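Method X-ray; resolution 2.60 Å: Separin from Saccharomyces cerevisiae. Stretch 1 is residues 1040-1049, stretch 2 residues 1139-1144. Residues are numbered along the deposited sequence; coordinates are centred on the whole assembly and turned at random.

Stretch 1 1040-1049: SKISSLSSLT
Stretch 2, residues 1139-1144: FCPITG

A serine-rich helix meets a short turn here, and no hydrogen bond crosses between the stretches; the contact is van der Waals packing, and together they bury 319 Å². Residues 1040-1049 lie wholly within a helix that begins earlier and continues later in the chain, with phi between -63 and -81 and psi between -30 and -51. Its ladder includes S1044 N to S1040 O at 3.0 Å, L1045 N to K1041 O at 2.9 Å and L1048 N to S1044 O at 3.0 Å. The partner leaves an extended F1139 (-126/137), passes C1140 at -94/110, and then turns through P1141 (-61/-49), I1142 (-56/-53) and T1143 (-101/-22). G1144 N closes the turn on C1140 O at 2.6 Å. G1144 itself sits at 85/2, where a CB would jam against the carbonyl O of T1143, so the backbone alone calls for glycine.

Register is set by two close CA pairs. K1041 CA lies 6.8 Å from P1141 CA, and S1044 CA lies 6.4 Å from C1140 CA. The helix offers K1041, S1044, L1045 and L1048, a spacing of three and four that gathers them along one side.

I1142 covers the most surface and is the knob of the contact. Its CA-to-CB bond points toward the helix, chi1 is m (-53°), and chi2, at 133°, lies between wells. This setting brings CD1 to 3.3 Å from K1041 O, 3.1 Å from S1044 OG and 3.4 Å from L1045 CD1. One methyl thus touches a backbone carbonyl, a hydroxyl and a leucine methyl; only the last pairing is apolar on both sides. L1045 contributes although its CB points sideways, because chi1 at -139°, off the wells, and chi2 p (57°) bring its end nearer to the turn.

S1044 is the most covered residue of the helix; its CA-to-CB bond points toward the turn, chi1 is p (43°), and OG comes within 3.1 Å of I1142 CD1. OG lies 3.0 Å from both S1040 O and K1041 O, within its own helix. A hydrogen bond to either carbonyl would satisfy the hydroxyl locally, and which one takes the proton is open. Around it, P1141 CG lies 3.9 Å from S1044 OG and C1140 SG 4.1 Å from S1044 CB.

P1141, in a C-gamma endo pucker, also points toward the helix. Its CG meets K1041 CG at 4.0 Å, a contact with the aliphatic stem of the lysine, whose rotamer m, t, m, t leads the chain end away while CG stays at the contact.

Further along the helix, L1048 (chi1 t, chi2 p) and T1143 (chi1 p) point toward each other's stretch, and L1048 CD2 reaches T1143 CG2 at 3.7 Å, methyl against methyl.

The rule to read is economical: a reaching isoleucine on a tight turn, a small serine whose hydroxyl has acceptors in its own helix, and leucine methyls to extend the fit.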

# COMPACT_ATOMS: atom_id res chain seq x y z
N SER A 1040 24.95 0.18 24.03
CA SER A 1040 25.31 0.87 25.25
C SER A 1040 25.22 -0.07 26.46
O SER A 1040 26.17 -0.19 27.25
CB SER A 1040 24.39 2.08 25.40
OG SER A 1040 24.38 2.58 26.72
N LYS A 1041 24.08 -0.74 26.58
CA LYS A 1041 23.83 -1.69 27.66
C LYS A 1041 24.72 -2.92 27.59
O LYS A 1041 25.15 -3.44 28.61
CB LYS A 1041 22.36 -2.11 27.63
CG LYS A 1041 21.42 -0.96 27.88
CD LYS A 1041 20.04 -1.45 28.26
CE LYS A 1041 19.60 -2.61 27.38
NZ LYS A 1041 18.57 -3.46 28.06
N ILE A 1042 25.02 -3.38 26.40
CA ILE A 1042 25.90 -4.51 26.24
C ILE A 1042 27.31 -4.13 26.64
O ILE A 1042 28.06 -4.93 27.14
CB ILE A 1042 25.88 -5.02 24.81
CG1 ILE A 1042 24.56 -5.71 24.54
CG2 ILE A 1042 26.97 -6.04 24.57
CD1 ILE A 1042 24.32 -6.86 25.47
N SER A 1043 27.67 -2.88 26.42
CA SER A 1043 28.99 -2.43 26.77
C SER A 1043 29.13 -2.34 28.26
O SER A 1043 30.12 -2.72 28.80
CB SER A 1043 29.26 -1.08 26.14
OG SER A 1043 28.73 -0.04 26.91
N SER A 1044 28.11 -1.83 28.92
CA SER A 1044 28.17 -1.66 30.35
C SER A 1044 28.09 -2.98 31.08
O SER A 1044 28.65 -3.16 32.13
CB SER A 1044 27.09 -0.71 30.82
OG SER A 1044 25.89 -0.98 30.18
N LEU A 1045 27.35 -3.88 30.51
CA LEU A 1045 27.22 -5.24 31.02
C LEU A 1045 28.54 -5.97 30.86
O LEU A 1045 28.88 -6.85 31.62
CB LEU A 1045 26.12 -5.98 30.25
CG LEU A 1045 25.11 -6.91 30.91
CD1 LEU A 1045 24.33 -6.20 32.00
CD2 LEU A 1045 24.17 -7.44 29.84
N SER A 1046 29.27 -5.57 29.84
CA SER A 1046 30.51 -6.21 29.50
C SER A 1046 31.64 -5.75 30.43
O SER A 1046 32.51 -6.53 30.84
CB SER A 1046 30.85 -5.91 28.04
OG SER A 1046 32.20 -6.17 27.76
N SER A 1047 31.61 -4.47 30.78
CA SER A 1047 32.62 -3.95 31.66
C SER A 1047 32.29 -4.28 33.13
O SER A 1047 33.19 -4.45 33.94
CB SER A 1047 32.78 -2.45 31.47
OG SER A 1047 31.74 -1.79 32.16
N LEU A 1048 31.01 -4.38 33.47
CA LEU A 1048 30.65 -4.81 34.81
C LEU A 1048 31.07 -6.25 35.05
O LEU A 1048 31.60 -6.58 36.11
CB LEU A 1048 29.16 -4.65 35.07
CG LEU A 1048 28.66 -5.27 36.38
CD1 LEU A 1048 29.35 -4.65 37.58
CD2 LEU A 1048 27.18 -5.13 36.51
N THR A 1049 30.86 -7.12 34.07
CA THR A 1049 31.26 -8.51 34.20
C THR A 1049 32.77 -8.63 34.36
O THR A 1049 33.26 -9.42 35.17
CB THR A 1049 30.76 -9.34 33.00
OG1 THR A 1049 29.34 -9.24 32.91
CG2 THR A 1049 31.15 -10.83 33.14
N PHE A 1139 27.17 6.80 32.86
CA PHE A 1139 26.18 6.31 33.79
C PHE A 1139 25.78 4.91 33.38
O PHE A 1139 25.62 4.64 32.19
CB PHE A 1139 25.00 7.24 33.83
CG PHE A 1139 23.84 6.71 34.60
CD1 PHE A 1139 23.97 6.44 35.95
CD2 PHE A 1139 22.62 6.51 33.98
CE1 PHE A 1139 22.90 5.96 36.67
CE2 PHE A 1139 21.55 6.03 34.70
CZ PHE A 1139 21.68 5.76 36.04
N CYS A 1140 25.65 4.02 34.36
CA CYS A 1140 25.29 2.64 34.08
C CYS A 1140 23.79 2.46 34.19
O CYS A 1140 23.22 2.53 35.29
CB CYS A 1140 26.02 1.67 35.01
SG CYS A 1140 25.74 -0.08 34.62
N PRO A 1141 23.15 2.24 33.04
CA PRO A 1141 21.69 2.09 32.95
C PRO A 1141 21.22 0.87 33.77
O PRO A 1141 20.29 0.96 34.59
CB PRO A 1141 21.46 1.88 31.44
CG PRO A 1141 22.78 1.34 30.90
CD PRO A 1141 23.84 2.00 31.76
N ILE A 1142 21.90 -0.25 33.56
CA ILE A 1142 21.64 -1.49 34.29
C ILE A 1142 21.74 -1.30 35.80
O ILE A 1142 20.82 -1.65 36.53
CB ILE A 1142 22.62 -2.61 33.83
CG1 ILE A 1142 22.58 -2.77 32.31
CG2 ILE A 1142 22.32 -3.94 34.56
CD1 ILE A 1142 23.95 -2.84 31.65
N THR A 1143 22.86 -0.76 36.28
CA THR A 1143 23.09 -0.77 37.73
C THR A 1143 22.79 0.54 38.43
O THR A 1143 22.58 0.56 39.64
CB THR A 1143 24.53 -1.11 38.07
OG1 THR A 1143 25.39 -0.13 37.47
CG2 THR A 1143 24.88 -2.48 37.55
N GLY A 1144 22.79 1.64 37.68
CA GLY A 1144 22.65 2.96 38.25
C GLY A 1144 23.97 3.53 38.73
O GLY A 1144 24.01 4.63 39.28